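Local coordinates for PrgZ (Enterococcus faecalis, PDB 4FAJ), which serves as a membrane-anchored extracellular receptor that binds a peptide pheromone, and probably takes part in peptide uptake as a family 5 solute-binding protein, at residues 535-546 with 554-564. Sequence-based numbering, arbitrary orientation.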
ATOM      1  N   THR A 535       1.236 -13.581   4.011  1.00 16.32           N
ATOM      2  CA  THR A 535      -0.204 -13.758   3.880  1.00 17.18           C
ATOM      3  C   THR A 535      -0.515 -15.251   3.843  1.00 17.26           C
ATOM      4  O   THR A 535      -0.155 -15.934   2.870  1.00 18.57           O
ATOM      5  CB  THR A 535      -0.728 -13.089   2.582  1.00 16.84           C
ATOM      6  OG1 THR A 535      -0.446 -11.680   2.622  1.00 17.37           O
ATOM      7  CG2 THR A 535      -2.240 -13.304   2.406  1.00 17.89           C
ATOM      8  N   ALA A 536      -1.143 -15.751   4.907  1.00 17.24           N
ATOM      9  CA  ALA A 536      -1.497 -17.168   5.022  1.00 17.51           C
ATOM     10  C   ALA A 536      -2.992 -17.313   5.002  1.00 17.09           C
ATOM     11  O   ALA A 536      -3.723 -16.495   5.570  1.00 16.42           O
ATOM     12  CB  ALA A 536      -0.941 -17.787   6.290  1.00 16.95           C
ATOM     13  N   LYS A 537      -3.448 -18.380   4.364  1.00 17.38           N
ATOM     14  CA  LYS A 537      -4.874 -18.572   4.162  1.00 17.87           C
ATOM     15  C   LYS A 537      -5.200 -19.974   3.714  1.00 17.73           C
ATOM     16  O   LYS A 537      -4.332 -20.687   3.225  1.00 17.85           O
ATOM     17  CB  LYS A 537      -5.385 -17.586   3.102  1.00 17.98           C
ATOM     18  CG  LYS A 537      -4.839 -17.815   1.703  1.00 19.84           C
ATOM     19  CD  LYS A 537      -5.243 -16.670   0.797  1.00 23.32           C
ATOM     20  CE  LYS A 537      -4.880 -16.905  -0.644  1.00 25.30           C
ATOM     21  NZ  LYS A 537      -5.540 -15.850  -1.504  1.00 26.69           N
ATOM     22  N   LEU A 538      -6.462 -20.352   3.888  1.00 17.90           N
ATOM     23  CA  LEU A 538      -7.029 -21.504   3.226  1.00 18.19           C
ATOM     24  C   LEU A 538      -7.695 -21.003   1.962  1.00 18.02           C
ATOM     25  O   LEU A 538      -8.274 -19.924   1.959  1.00 17.42           O
ATOM     26  CB  LEU A 538      -8.074 -22.171   4.114  1.00 18.91           C
ATOM     27  CG  LEU A 538      -7.574 -22.678   5.463  1.00 19.28           C
ATOM     28  CD1 LEU A 538      -8.744 -23.158   6.334  1.00 20.78           C
ATOM     29  CD2 LEU A 538      -6.533 -23.783   5.254  1.00 20.48           C
ATOM     30  N   GLU A 539      -7.624 -21.775   0.880  1.00 18.63           N
ATOM     31  CA  GLU A 539      -8.356 -21.426  -0.334  1.00 18.84           C
ATOM     32  C   GLU A 539      -8.903 -22.684  -0.985  1.00 18.95           C
ATOM     33  O   GLU A 539      -8.197 -23.675  -1.112  1.00 19.21           O
ATOM     34  CB  GLU A 539      -7.461 -20.640  -1.301  1.00 19.28           C
ATOM     35  CG  GLU A 539      -8.175 -20.195  -2.567  1.00 21.82           C
ATOM     36  CD  GLU A 539      -7.446 -19.078  -3.286  1.00 27.11           C
ATOM     37  OE1 GLU A 539      -7.427 -17.949  -2.757  1.00 30.94           O
ATOM     38  OE2 GLU A 539      -6.894 -19.334  -4.379  1.00 32.22           O
ATOM     39  N   LYS A 540     -10.173 -22.655  -1.365  1.00 19.15           N
ATOM     40  CA  LYS A 540     -10.817 -23.856  -1.888  1.00 19.76           C
ATOM     41  C   LYS A 540     -10.095 -24.259  -3.174  1.00 19.96           C
ATOM     42  O   LYS A 540      -9.709 -23.398  -3.971  1.00 19.28           O
ATOM     43  CB  LYS A 540     -12.311 -23.626  -2.145  1.00 19.92           C
ATOM     44  CG  LYS A 540     -13.139 -23.263  -0.903  1.00 19.58           C
ATOM     45  CD  LYS A 540     -13.413 -24.460  -0.010  1.00 19.85           C
ATOM     46  CE  LYS A 540     -14.270 -24.066   1.205  1.00 20.17           C
ATOM     47  NZ  LYS A 540     -14.631 -25.229   2.053  1.00 19.78           N
ATOM     48  N   SER A 541      -9.928 -25.568  -3.352  0.50 20.70           N
ATOM     49  CA  SER A 541      -9.223 -26.148  -4.502  0.50 20.91           C
ATOM     50  C   SER A 541      -9.852 -25.755  -5.834  0.50 21.34           C
ATOM     51  O   SER A 541      -9.149 -25.594  -6.830  0.50 21.25           O
ATOM     52  CB  SER A 541      -9.217 -27.675  -4.397  0.50 21.41           C
ATOM     53  OG  SER A 541      -8.729 -28.106  -3.138  0.50 20.73           O
ATOM     54  N   LYS A 542     -11.174 -25.591  -5.842  1.00 21.85           N
ATOM     55  CA  LYS A 542     -11.924 -25.283  -7.072  1.00 22.29           C
ATOM     56  C   LYS A 542     -11.553 -23.917  -7.684  1.00 21.84           C
ATOM     57  O   LYS A 542     -11.792 -23.687  -8.873  1.00 21.27           O
ATOM     58  CB  LYS A 542     -13.435 -25.334  -6.796  1.00 22.87           C
ATOM     59  CG  LYS A 542     -13.938 -24.122  -6.003  1.00 23.98           C
ATOM     60  CD  LYS A 542     -15.354 -24.289  -5.433  1.00 25.21           C
ATOM     61  CE  LYS A 542     -15.746 -23.015  -4.679  1.00 25.09           C
ATOM     62  NZ  LYS A 542     -16.998 -23.094  -3.877  1.00 26.94           N
ATOM     63  N   ILE A 543     -10.993 -23.013  -6.874  1.00 21.17           N
ATOM     64  CA  ILE A 543     -10.587 -21.690  -7.349  1.00 20.92           C
ATOM     65  C   ILE A 543      -9.322 -21.789  -8.187  1.00 20.77           C
ATOM     66  O   ILE A 543      -8.283 -22.211  -7.683  1.00 20.32           O
ATOM     67  CB  ILE A 543     -10.287 -20.707  -6.178  1.00 20.50           C
ATOM     68  CG1 ILE A 543     -11.491 -20.575  -5.235  1.00 21.51           C
ATOM     69  CG2 ILE A 543      -9.843 -19.334  -6.710  1.00 20.20           C
ATOM     70  CD1 ILE A 543     -12.795 -20.374  -5.910  1.00 23.28           C
ATOM     71  N   LYS A 544      -9.409 -21.373  -9.449  1.00 20.77           N
ATOM     72  CA  LYS A 544      -8.264 -21.406 -10.353  1.00 20.68           C
ATOM     73  C   LYS A 544      -7.906 -20.036 -10.915  1.00 20.33           C
ATOM     74  O   LYS A 544      -8.767 -19.161 -11.064  1.00 19.67           O
ATOM     75  CB  LYS A 544      -8.529 -22.327 -11.550  1.00 21.49           C
ATOM     76  CG  LYS A 544      -9.071 -23.700 -11.222  1.00 22.79           C
ATOM     77  CD  LYS A 544      -8.106 -24.546 -10.442  1.00 24.44           C
ATOM     78  CE  LYS A 544      -8.758 -25.886 -10.103  1.00 26.48           C
ATOM     79  NZ  LYS A 544      -7.871 -26.729  -9.277  1.00 28.01           N
ATOM     80  N   ASN A 545      -6.617 -19.873 -11.206  0.50 19.87           N
ATOM     81  CA  ASN A 545      -6.093 -18.771 -12.004  0.50 19.67           C
ATOM     82  C   ASN A 545      -6.280 -17.377 -11.427  0.50 19.08           C
ATOM     83  O   ASN A 545      -6.496 -16.430 -12.168  0.50 19.23           O
ATOM     84  CB  ASN A 545      -6.682 -18.806 -13.414  0.50 19.89           C
ATOM     85  CG  ASN A 545      -5.685 -18.364 -14.458  0.50 19.73           C
ATOM     86  OD1 ASN A 545      -4.487 -18.337 -14.198  0.50 20.71           O
ATOM     87  ND2 ASN A 545      -6.169 -18.030 -15.647  0.50 18.65           N
ATOM     88  N   VAL A 546      -6.181 -17.255 -10.112  1.00 19.14           N
ATOM     89  CA  VAL A 546      -6.165 -15.953  -9.464  1.00 18.74           C
ATOM     90  C   VAL A 546      -4.705 -15.518  -9.418  1.00 18.71           C
ATOM     91  O   VAL A 546      -3.856 -16.289  -8.990  1.00 18.52           O
ATOM     92  CB  VAL A 546      -6.717 -16.033  -8.053  1.00 18.86           C
ATOM     93  CG1 VAL A 546      -6.504 -14.727  -7.341  1.00 17.00           C
ATOM     94  CG2 VAL A 546      -8.212 -16.417  -8.107  1.00 18.69           C
ATOM     95  N   LYS A 554      -2.929  -6.485  -4.536  1.00 17.07           N
ATOM     96  CA  LYS A 554      -2.583  -7.865  -4.189  1.00 16.84           C
ATOM     97  C   LYS A 554      -3.221  -8.936  -5.079  1.00 16.66           C
ATOM     98  O   LYS A 554      -2.574  -9.951  -5.378  1.00 15.83           O
ATOM     99  CB  LYS A 554      -2.937  -8.160  -2.731  1.00 17.41           C
ATOM    100  CG  LYS A 554      -2.417  -9.509  -2.229  1.00 18.97           C
ATOM    101  CD  LYS A 554      -2.764  -9.745  -0.763  1.00 21.85           C
ATOM    102  CE  LYS A 554      -1.932  -8.907   0.187  1.00 22.43           C
ATOM    103  NZ  LYS A 554      -1.934  -9.495   1.587  1.00 21.66           N
ATOM    104  N   TYR A 555      -4.482  -8.748  -5.468  1.00 16.11           N
ATOM    105  CA  TYR A 555      -5.192  -9.792  -6.225  1.00 16.28           C
ATOM    106  C   TYR A 555      -5.723  -9.282  -7.553  1.00 15.88           C
ATOM    107  O   TYR A 555      -6.253  -8.177  -7.628  1.00 15.26           O
ATOM    108  CB  TYR A 555      -6.350 -10.385  -5.406  1.00 17.03           C
ATOM    109  CG  TYR A 555      -5.903 -11.165  -4.190  1.00 17.42           C
ATOM    110  CD1 TYR A 555      -5.294 -12.405  -4.330  1.00 19.26           C
ATOM    111  CD2 TYR A 555      -6.074 -10.658  -2.900  1.00 19.79           C
ATOM    112  CE1 TYR A 555      -4.866 -13.128  -3.233  1.00 19.74           C
ATOM    113  CE2 TYR A 555      -5.655 -11.390  -1.777  1.00 20.07           C
ATOM    114  CZ  TYR A 555      -5.048 -12.622  -1.964  1.00 20.27           C
ATOM    115  OH  TYR A 555      -4.621 -13.379  -0.897  1.00 22.20           O
ATOM    116  N   ASP A 556      -5.564 -10.102  -8.592  1.00 15.46           N
ATOM    117  CA  ASP A 556      -6.182  -9.874  -9.890  1.00 15.68           C
ATOM    118  C   ASP A 556      -7.059 -11.083 -10.219  1.00 15.56           C
ATOM    119  O   ASP A 556      -6.565 -12.195 -10.442  1.00 14.38           O
ATOM    120  CB  ASP A 556      -5.120  -9.670 -10.974  1.00 16.14           C
ATOM    121  CG  ASP A 556      -5.718  -9.280 -12.323  1.00 18.04           C
ATOM    122  OD1 ASP A 556      -6.961  -9.235 -12.443  1.00 19.91           O
ATOM    123  OD2 ASP A 556      -4.937  -8.993 -13.257  1.00 20.63           O
ATOM    124  N   TYR A 557      -8.364 -10.851 -10.223  1.00 15.10           N
ATOM    125  CA  TYR A 557      -9.348 -11.905 -10.444  1.00 15.62           C
ATOM    126  C   TYR A 557      -9.811 -12.012 -11.905  1.00 15.98           C
ATOM    127  O   TYR A 557     -10.713 -12.791 -12.214  1.00 15.60           O
ATOM    128  CB  TYR A 557     -10.560 -11.637  -9.562  1.00 15.96           C
ATOM    129  CG  TYR A 557     -10.229 -11.482  -8.093  1.00 15.25           C
ATOM    130  CD1 TYR A 557      -9.676 -12.523  -7.376  1.00 15.91           C
ATOM    131  CD2 TYR A 557     -10.493 -10.289  -7.418  1.00 15.65           C
ATOM    132  CE1 TYR A 557      -9.383 -12.390  -6.015  1.00 15.34           C
ATOM    133  CE2 TYR A 557     -10.206 -10.147  -6.079  1.00 14.76           C
ATOM    134  CZ  TYR A 557      -9.661 -11.208  -5.375  1.00 15.54           C
ATOM    135  OH  TYR A 557      -9.373 -11.066  -4.035  1.00 14.29           O
ATOM    136  N   LYS A 558      -9.196 -11.237 -12.797  1.00 16.26           N
ATOM    137  CA  LYS A 558      -9.642 -11.141 -14.184  1.00 16.73           C
ATOM    138  C   LYS A 558      -9.893 -12.511 -14.830  1.00 17.84           C
ATOM    139  O   LYS A 558     -10.927 -12.724 -15.452  1.00 18.16           O
ATOM    140  CB  LYS A 558      -8.623 -10.360 -15.027  1.00 16.61           C
ATOM    141  CG  LYS A 558      -8.924 -10.358 -16.539  1.00 16.69           C
ATOM    142  CD  LYS A 558      -7.968  -9.424 -17.298  1.00 17.83           C
ATOM    143  CE  LYS A 558      -8.071  -9.641 -18.788  1.00 17.66           C
ATOM    144  NZ  LYS A 558      -7.060  -8.843 -19.528  1.00 17.08           N
ATOM    145  N   LYS A 559      -8.936 -13.421 -14.689  1.00 18.94           N
ATOM    146  CA  LYS A 559      -8.994 -14.713 -15.366  1.00 19.91           C
ATOM    147  C   LYS A 559      -9.400 -15.843 -14.412  1.00 20.44           C
ATOM    148  O   LYS A 559      -9.308 -17.024 -14.760  1.00 20.49           O
ATOM    149  CB  LYS A 559      -7.654 -15.019 -16.041  1.00 20.69           C
ATOM    150  CG  LYS A 559      -7.322 -14.098 -17.211  1.00 23.28           C
ATOM    151  CD  LYS A 559      -6.045 -14.563 -17.932  1.00 26.69           C
ATOM    152  CE  LYS A 559      -5.427 -13.474 -18.825  1.00 28.60           C
ATOM    153  NZ  LYS A 559      -5.731 -13.658 -20.279  1.00 31.70           N
ATOM    154  N   MET A 560      -9.887 -15.475 -13.227  1.00 20.13           N
ATOM    155  CA  MET A 560     -10.366 -16.436 -12.232  1.00 21.05           C
ATOM    156  C   MET A 560     -11.455 -17.335 -12.816  1.00 21.76           C
ATOM    157  O   MET A 560     -12.284 -16.870 -13.599  1.00 22.06           O
ATOM    158  CB  MET A 560     -10.920 -15.682 -11.019  1.00 20.47           C
ATOM    159  CG  MET A 560     -11.501 -16.532  -9.899  1.00 21.30           C
ATOM    160  SD  MET A 560     -12.056 -15.479  -8.535  1.00 20.47           S
ATOM    161  CE  MET A 560     -12.650 -16.721  -7.393  1.00 22.01           C
ATOM    162  N   ARG A 561     -11.450 -18.610 -12.434  1.00 22.21           N
ATOM    163  CA  ARG A 561     -12.541 -19.530 -12.780  1.00 23.66           C
ATOM    164  C   ARG A 561     -12.738 -20.610 -11.713  1.00 23.68           C
ATOM    165  O   ARG A 561     -11.845 -20.863 -10.908  1.00 22.58           O
ATOM    166  CB  ARG A 561     -12.300 -20.176 -14.146  1.00 24.47           C
ATOM    167  CG  ARG A 561     -11.167 -21.182 -14.176  1.00 27.26           C
ATOM    168  CD  ARG A 561     -10.957 -21.738 -15.578  1.00 31.25           C
ATOM    169  NE  ARG A 561     -10.157 -22.963 -15.540  1.00 34.42           N
ATOM    170  CZ  ARG A 561      -8.825 -23.012 -15.561  1.00 36.31           C
ATOM    171  NH1 ARG A 561      -8.102 -21.909 -15.639  1.00 36.33           N
ATOM    172  NH2 ARG A 561      -8.206 -24.187 -15.514  1.00 37.31           N
ATOM    173  N   ILE A 562     -13.915 -21.232 -11.712  1.00 24.76           N
ATOM    174  CA  ILE A 562     -14.255 -22.283 -10.763  1.00 25.91           C
ATOM    175  C   ILE A 562     -14.290 -23.603 -11.525  1.00 27.96           C
ATOM    176  O   ILE A 562     -15.042 -23.739 -12.488  1.00 27.52           O
ATOM    177  CB  ILE A 562     -15.629 -22.043 -10.085  1.00 25.94           C
ATOM    178  CG1 ILE A 562     -15.719 -20.641  -9.475  1.00 25.64           C
ATOM    179  CG2 ILE A 562     -15.893 -23.092  -9.008  1.00 26.38           C
ATOM    180  CD1 ILE A 562     -14.615 -20.329  -8.464  1.00 24.47           C
ATOM    181  N   GLU A 563     -13.468 -24.560 -11.097  1.00 30.32           N
ATOM    182  CA  GLU A 563     -13.453 -25.910 -11.665  1.00 32.92           C
ATOM    183  C   GLU A 563     -13.810 -26.933 -10.589  1.00 34.45           C
ATOM    184  O   GLU A 563     -13.082 -27.056  -9.604  1.00 34.83           O
ATOM    185  CB  GLU A 563     -12.060 -26.252 -12.189  1.00 33.26           C
ATOM    186  CG  GLU A 563     -11.675 -25.607 -13.506  1.00 35.54           C
ATOM    187  CD  GLU A 563     -10.485 -26.314 -14.172  1.00 39.17           C
ATOM    188  OE1 GLU A 563      -9.937 -27.286 -13.590  1.00 41.57           O
ATOM    189  OE2 GLU A 563     -10.095 -25.892 -15.282  1.00 39.72           O
ATOM    190  N   LYS A 564     -14.900 -27.673 -10.790  1.00 36.35           N
ATOM    191  CA  LYS A 564     -15.328 -28.754  -9.874  1.00 37.71           C
ATOM    192  C   LYS A 564     -15.509 -28.310  -8.417  1.00 37.72           C
ATOM    193  O   LYS A 564     -16.628 -28.056  -7.963  1.00 38.14           O
ATOM    194  CB  LYS A 564     -14.348 -29.932  -9.933  1.00 38.45           C
ATOM    195  CG  LYS A 564     -14.318 -30.634 -11.281  1.00 40.10           C
ATOM    196  CD  LYS A 564     -13.423 -31.870 -11.247  1.00 42.34           C
ATOM    197  CE  LYS A 564     -13.524 -32.675 -12.541  1.00 43.15           C
ATOM    198  NZ  LYS A 564     -14.843 -33.362 -12.670  1.00 44.89           N
TER
HETATM  199  O   HOH W   1      -6.658 -13.634 -12.687  1.00 20.10           O
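Lys544 pairs with Arg561 across an antiparallel ribbon; Lys544 and Val546 bury the most surface in the contact, with Asn545 close behind. The pair is a hydrogen-bonded one. Lys544 N donates to Arg561 O (2.9 Å), and Lys544 O takes Arg561 N. Past the non-hydrogen-bonded pair Ile543-Ile562, Glu563 N donates to Lys542 O. Lys544 CB lies over the centre of one face of the Arg561 guanidinium. At the edge of that group, Arg561 NE and NH2 both grip Glu563 OE2, side-on, which holds the guanidinium under Lys544. The Lys544 chain bends at chi2 (-65°) and crosses Glu563 at about a right angle, Lys544 CE 3.9 Å from Glu563 CB. Its NZ turns back to Ser541 O. Val546 splits its two methyls. Val546 CG1, anti to the backbone N (chi1 172°), touches Tyr555 and Tyr557, 3.9 Å from Tyr557 CD1. Val546 CG2 packs on Met560 CG at 3.7 Å. Asn545 lies alongside Lys559, and its ND2 makes a weak bond to Lys559 O. A water ties this corner together: it donates to Asn545 O and Asp556 O and accepts from Lys559 N. At the other end, Lys537 NZ donates to Tyr555 OH (2.7 Å) and also bridges to Glu539. Lys554 NZ meets Thr535 OG1 tip to tip at 2.8 Å.

The contact folds the C-terminal tail back as a two-stranded antiparallel ribbon, 543-544 with 561-562. A type I turn from Lys540 to Ile543 joins it to strand 528-539, which pairs with strands 294-297 and 311-324 in the large mixed sheet. Lys559 NZ hydrogen-bonds to Asp266 OD2; Asp266 and Asp263 bind a zinc ion. Strand 61-66 packs against Tyr557 and Met560, and strand 547-548 against Thr535, Tyr555 and Asp556.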